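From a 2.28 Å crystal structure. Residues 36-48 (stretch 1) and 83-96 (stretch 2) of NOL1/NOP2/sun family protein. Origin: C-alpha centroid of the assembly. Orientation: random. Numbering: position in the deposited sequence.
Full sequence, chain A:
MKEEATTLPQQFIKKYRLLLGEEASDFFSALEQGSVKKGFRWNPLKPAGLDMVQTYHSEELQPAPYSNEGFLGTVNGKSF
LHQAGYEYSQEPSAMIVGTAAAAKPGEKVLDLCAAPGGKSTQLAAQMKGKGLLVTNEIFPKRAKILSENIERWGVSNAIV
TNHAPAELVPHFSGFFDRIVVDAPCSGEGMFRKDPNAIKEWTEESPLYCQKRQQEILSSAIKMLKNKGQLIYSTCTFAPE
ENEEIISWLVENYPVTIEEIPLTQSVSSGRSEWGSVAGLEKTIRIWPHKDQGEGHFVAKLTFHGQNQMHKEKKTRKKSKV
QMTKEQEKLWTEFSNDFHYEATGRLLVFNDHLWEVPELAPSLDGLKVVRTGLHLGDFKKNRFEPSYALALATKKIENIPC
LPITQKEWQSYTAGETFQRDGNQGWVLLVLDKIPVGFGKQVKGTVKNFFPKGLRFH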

# COMPACT_ATOMS: atom_id res chain seq x y z
N VAL A 36 -15.07 16.72 -2.93
CA VAL A 36 -14.02 15.70 -2.84
C VAL A 36 -14.59 14.37 -2.36
O VAL A 36 -15.23 14.30 -1.32
CB VAL A 36 -12.91 16.13 -1.87
CG1 VAL A 36 -12.02 14.94 -1.51
CG2 VAL A 36 -12.10 17.26 -2.46
N LYS A 37 -14.34 13.32 -3.14
CA LYS A 37 -14.85 11.98 -2.83
C LYS A 37 -13.98 11.30 -1.78
O LYS A 37 -12.75 11.44 -1.78
CB LYS A 37 -14.86 11.12 -4.10
CG LYS A 37 -15.43 11.81 -5.34
CD LYS A 37 -16.86 12.26 -5.14
CE LYS A 37 -17.46 12.71 -6.46
NZ LYS A 37 -18.69 13.51 -6.28
N LYS A 38 -14.61 10.56 -0.88
CA LYS A 38 -13.88 9.90 0.19
C LYS A 38 -14.23 8.41 0.22
O LYS A 38 -15.38 8.02 -0.01
CB LYS A 38 -14.19 10.58 1.52
CG LYS A 38 -13.87 12.07 1.51
CD LYS A 38 -14.50 12.84 2.69
CE LYS A 38 -15.93 13.27 2.39
NZ LYS A 38 -16.61 13.95 3.56
N GLY A 39 -13.22 7.58 0.49
CA GLY A 39 -13.40 6.14 0.48
C GLY A 39 -12.41 5.40 1.35
O GLY A 39 -11.46 5.98 1.87
N PHE A 40 -12.64 4.10 1.51
CA PHE A 40 -11.73 3.24 2.24
C PHE A 40 -11.96 1.83 1.77
O PHE A 40 -12.93 1.57 1.07
CB PHE A 40 -11.94 3.35 3.75
CG PHE A 40 -13.29 2.86 4.22
CD1 PHE A 40 -13.43 1.58 4.74
CD2 PHE A 40 -14.41 3.69 4.17
CE1 PHE A 40 -14.67 1.13 5.19
CE2 PHE A 40 -15.65 3.25 4.62
CZ PHE A 40 -15.78 1.97 5.12
N ARG A 41 -11.07 0.93 2.15
CA ARG A 41 -11.17 -0.49 1.81
C ARG A 41 -11.13 -1.38 3.05
O ARG A 41 -10.46 -1.07 4.04
CB ARG A 41 -10.04 -0.91 0.88
CG ARG A 41 -10.19 -0.48 -0.57
CD ARG A 41 -8.99 -0.95 -1.39
NE ARG A 41 -7.85 -0.10 -1.10
CZ ARG A 41 -6.79 -0.47 -0.39
NH1 ARG A 41 -6.67 -1.69 0.09
NH2 ARG A 41 -5.82 0.40 -0.18
N TRP A 42 -11.86 -2.49 2.97
CA TRP A 42 -11.71 -3.55 3.94
C TRP A 42 -10.55 -4.46 3.53
O TRP A 42 -10.00 -4.35 2.43
CB TRP A 42 -13.03 -4.32 4.15
CG TRP A 42 -13.57 -5.01 2.93
CD1 TRP A 42 -14.38 -4.46 1.97
CD2 TRP A 42 -13.36 -6.37 2.55
NE1 TRP A 42 -14.69 -5.40 1.02
CE2 TRP A 42 -14.07 -6.58 1.35
CE3 TRP A 42 -12.65 -7.44 3.12
CZ2 TRP A 42 -14.08 -7.81 0.70
CZ3 TRP A 42 -12.67 -8.66 2.47
CH2 TRP A 42 -13.38 -8.84 1.28
N ASN A 43 -10.19 -5.37 4.43
CA ASN A 43 -8.95 -6.11 4.34
C ASN A 43 -9.16 -7.62 4.34
O ASN A 43 -9.46 -8.21 5.38
CB ASN A 43 -8.03 -5.68 5.49
CG ASN A 43 -6.63 -6.23 5.34
OD1 ASN A 43 -6.38 -7.04 4.47
ND2 ASN A 43 -5.71 -5.78 6.19
N PRO A 44 -9.03 -8.25 3.16
CA PRO A 44 -9.20 -9.70 2.97
C PRO A 44 -8.08 -10.49 3.64
O PRO A 44 -8.20 -11.70 3.79
CB PRO A 44 -9.10 -9.89 1.45
CG PRO A 44 -9.06 -8.51 0.85
CD PRO A 44 -8.67 -7.55 1.91
N LEU A 45 -7.01 -9.81 4.04
CA LEU A 45 -5.95 -10.47 4.80
C LEU A 45 -6.37 -10.78 6.25
O LEU A 45 -5.78 -11.65 6.90
CB LEU A 45 -4.68 -9.63 4.80
CG LEU A 45 -4.11 -9.33 3.41
CD1 LEU A 45 -2.92 -8.39 3.51
CD2 LEU A 45 -3.73 -10.62 2.66
N LYS A 46 -7.39 -10.07 6.74
CA LYS A 46 -7.81 -10.19 8.14
C LYS A 46 -8.88 -11.26 8.38
O LYS A 46 -9.70 -11.52 7.51
CB LYS A 46 -8.31 -8.84 8.65
CG LYS A 46 -7.28 -7.71 8.59
CD LYS A 46 -6.24 -7.87 9.69
CE LYS A 46 -5.15 -6.84 9.53
NZ LYS A 46 -4.41 -6.58 10.78
N PRO A 47 -8.86 -11.88 9.56
CA PRO A 47 -9.96 -12.76 9.98
C PRO A 47 -11.30 -12.04 9.91
O PRO A 47 -11.45 -11.02 10.58
CB PRO A 47 -9.65 -13.06 11.46
CG PRO A 47 -8.20 -12.77 11.63
CD PRO A 47 -7.82 -11.74 10.60
N ALA A 48 -12.25 -12.54 9.13
CA ALA A 48 -13.57 -11.90 9.01
C ALA A 48 -13.48 -10.42 8.67
O ALA A 48 -14.20 -9.60 9.23
CB ALA A 48 -14.38 -12.08 10.30
N GLN A 83 -7.47 0.87 13.87
CA GLN A 83 -6.28 0.48 14.64
C GLN A 83 -5.77 -0.91 14.24
O GLN A 83 -4.57 -1.11 14.09
CB GLN A 83 -6.55 0.53 16.15
CG GLN A 83 -5.48 -0.14 17.03
CD GLN A 83 -5.79 -1.61 17.33
OE1 GLN A 83 -6.94 -1.97 17.60
NE2 GLN A 83 -4.75 -2.47 17.30
N ALA A 84 -6.69 -1.84 14.07
CA ALA A 84 -6.33 -3.24 13.80
C ALA A 84 -6.16 -3.54 12.33
O ALA A 84 -6.00 -4.71 11.97
CB ALA A 84 -7.38 -4.17 14.39
N GLY A 85 -6.22 -2.51 11.49
CA GLY A 85 -5.99 -2.67 10.06
C GLY A 85 -7.14 -3.23 9.24
O GLY A 85 -6.91 -3.81 8.18
N TYR A 86 -8.37 -3.04 9.71
CA TYR A 86 -9.53 -3.57 9.00
C TYR A 86 -10.05 -2.55 7.99
O TYR A 86 -10.95 -2.84 7.21
CB TYR A 86 -10.65 -3.98 9.99
CG TYR A 86 -10.45 -5.38 10.53
CD1 TYR A 86 -9.32 -5.72 11.24
CD2 TYR A 86 -11.40 -6.37 10.30
CE1 TYR A 86 -9.13 -7.04 11.73
CE2 TYR A 86 -11.24 -7.67 10.78
CZ TYR A 86 -10.10 -7.99 11.49
OH TYR A 86 -9.95 -9.27 11.96
N GLU A 87 -9.47 -1.36 8.02
CA GLU A 87 -9.86 -0.31 7.09
C GLU A 87 -8.65 0.49 6.70
O GLU A 87 -7.81 0.80 7.54
CB GLU A 87 -10.89 0.62 7.70
CG GLU A 87 -12.16 -0.08 8.09
CD GLU A 87 -13.18 0.86 8.67
OE1 GLU A 87 -14.35 0.46 8.70
OE2 GLU A 87 -12.82 1.98 9.08
N TYR A 88 -8.58 0.80 5.42
CA TYR A 88 -7.56 1.70 4.89
C TYR A 88 -8.29 2.78 4.12
O TYR A 88 -9.02 2.49 3.17
CB TYR A 88 -6.61 0.95 3.95
CG TYR A 88 -5.30 1.66 3.78
CD1 TYR A 88 -4.19 1.32 4.55
CD2 TYR A 88 -5.16 2.70 2.85
CE1 TYR A 88 -2.99 1.98 4.41
CE2 TYR A 88 -3.95 3.37 2.71
CZ TYR A 88 -2.88 3.00 3.49
OH TYR A 88 -1.67 3.64 3.37
N SER A 89 -8.13 4.03 4.54
CA SER A 89 -8.78 5.12 3.81
C SER A 89 -7.96 5.47 2.57
O SER A 89 -6.74 5.57 2.62
CB SER A 89 -9.03 6.35 4.69
OG SER A 89 -7.83 6.84 5.24
N GLN A 90 -8.66 5.61 1.45
CA GLN A 90 -8.04 5.83 0.14
C GLN A 90 -9.07 6.51 -0.75
O GLN A 90 -10.24 6.10 -0.77
CB GLN A 90 -7.63 4.50 -0.47
CG GLN A 90 -6.86 4.65 -1.76
CD GLN A 90 -6.49 3.33 -2.39
OE1 GLN A 90 -7.12 2.30 -2.13
NE2 GLN A 90 -5.47 3.35 -3.24
N GLU A 91 -8.68 7.55 -1.46
CA GLU A 91 -9.66 8.27 -2.27
C GLU A 91 -10.08 7.39 -3.45
O GLU A 91 -9.27 6.65 -3.99
CB GLU A 91 -9.12 9.63 -2.72
CG GLU A 91 -8.40 9.63 -4.04
CD GLU A 91 -9.31 10.01 -5.20
OE1 GLU A 91 -10.53 10.21 -5.00
OE2 GLU A 91 -8.77 10.09 -6.32
N PRO A 92 -11.37 7.43 -3.80
CA PRO A 92 -11.99 6.53 -4.77
C PRO A 92 -11.32 6.35 -6.12
O PRO A 92 -11.23 5.21 -6.59
CB PRO A 92 -13.40 7.10 -4.91
CG PRO A 92 -13.69 7.59 -3.53
CD PRO A 92 -12.39 8.17 -3.02
N SER A 93 -10.85 7.42 -6.76
CA SER A 93 -10.21 7.23 -8.05
C SER A 93 -8.81 6.64 -7.91
O SER A 93 -8.33 5.93 -8.79
CB SER A 93 -10.21 8.52 -8.89
OG SER A 93 -9.16 9.40 -8.54
N ALA A 94 -8.15 6.94 -6.80
CA ALA A 94 -6.83 6.38 -6.53
C ALA A 94 -6.87 4.84 -6.48
O ALA A 94 -5.90 4.16 -6.82
CB ALA A 94 -6.25 6.95 -5.24
N MSE A 95 -8.01 4.29 -6.07
CA MSE A 95 -8.15 2.84 -5.98
C MSE A 95 -8.01 2.16 -7.33
O MSE A 95 -7.79 0.95 -7.41
CB MSE A 95 -9.49 2.46 -5.37
CG MSE A 95 -9.71 2.95 -3.95
SE MSE A 95 -11.43 2.25 -3.33
CE MSE A 95 -11.60 3.27 -1.67
N ILE A 96 -8.17 2.94 -8.40
CA ILE A 96 -8.13 2.37 -9.75
C ILE A 96 -6.76 1.79 -10.04
O ILE A 96 -6.62 0.82 -10.78
CB ILE A 96 -8.48 3.43 -10.83
CG1 ILE A 96 -8.78 2.75 -12.16
CG2 ILE A 96 -7.33 4.42 -11.00
CD1 ILE A 96 -9.88 1.74 -12.08
O HOH W 1 -11.50 -5.66 6.91

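The two stretches meet as a short antiparallel pair of strands, extended at one end by polar side chains that bind backbone carbonyls of the other stretch. Together they bury 857 Å² of surface, both sides summed.

The pairing centres on Phe40 with Ser89 and Arg41 with Tyr88. Arg41 and Tyr88 form a hydrogen-bonded pair. Arg41 N donates to Tyr88 O at 2.8 Å, and Tyr88 N donates back to Arg41 O at 3.0 Å. Phe40 and Ser89 form a non-hydrogen-bonded pair, and their CA atoms lie 3.8 Å apart. Beyond it, Gln90 N donates to Gly39 O at 2.9 Å. CA-H...O contacts supplement these bonds, as from Glu87 CA to Arg41 O at 3.2 Å.

Past the strand, direct backbone bonding gives way to water. Asn43 N and Tyr86 O are 3.8 Å apart, too far for a direct bond. Water 1 fills the gap: it accepts from Asn43 N at 2.8 Å and donates to Tyr86 O at 2.9 Å.

The side chains of Phe40 and Ser89 lie on one face of the sheet, those of Arg41 and Tyr88 on the other. The end of the Arg41 side chain comes back to stretch 2, just past the strand. Arg41 NE donates to Gln90 OE1 at 2.7 Å, and OE1 lies near the guanidinium plane. Tyr88 CB covers one face of the same group. The pairing is charged to neutral, so it is a hydrogen bond without a salt bridge.

Gly39 fits a tight site. A CB here would point toward the other stretch and clash with Met95 CE, the methyl of a selenomethionine. Met95 CE already sits 3.4 Å from Phe40 N. Nearby, Lys37 CB packs against Pro92 CG at 3.8 Å, while the end of the lysine leads away.

At the other end, a type I turn runs from Asn43 to Lys46, and both of these side chains point toward stretch 2. Asn43 uses both ends of its amide. Asn43 ND2 donates to Gly85 O at 3.0 Å, and Asn43 OD1 accepts from Leu45 N at 2.9 Å within the turn. Lys46 NZ reaches Ala84 O at 2.7 Å, placing its charge against a carbonyl just after a helix. Gly85 has a positive phi, which favours glycine.

Tyr86 completes the contact. Its CB points away, but the ring end comes back to stretch 1. Lys46 CB lies over the ring face, 3.7 Å from the centroid of the Tyr86 ring, in a CH-pi contact. The hydroxyl, Tyr86 OH, donates to Pro47 O at 2.7 Å.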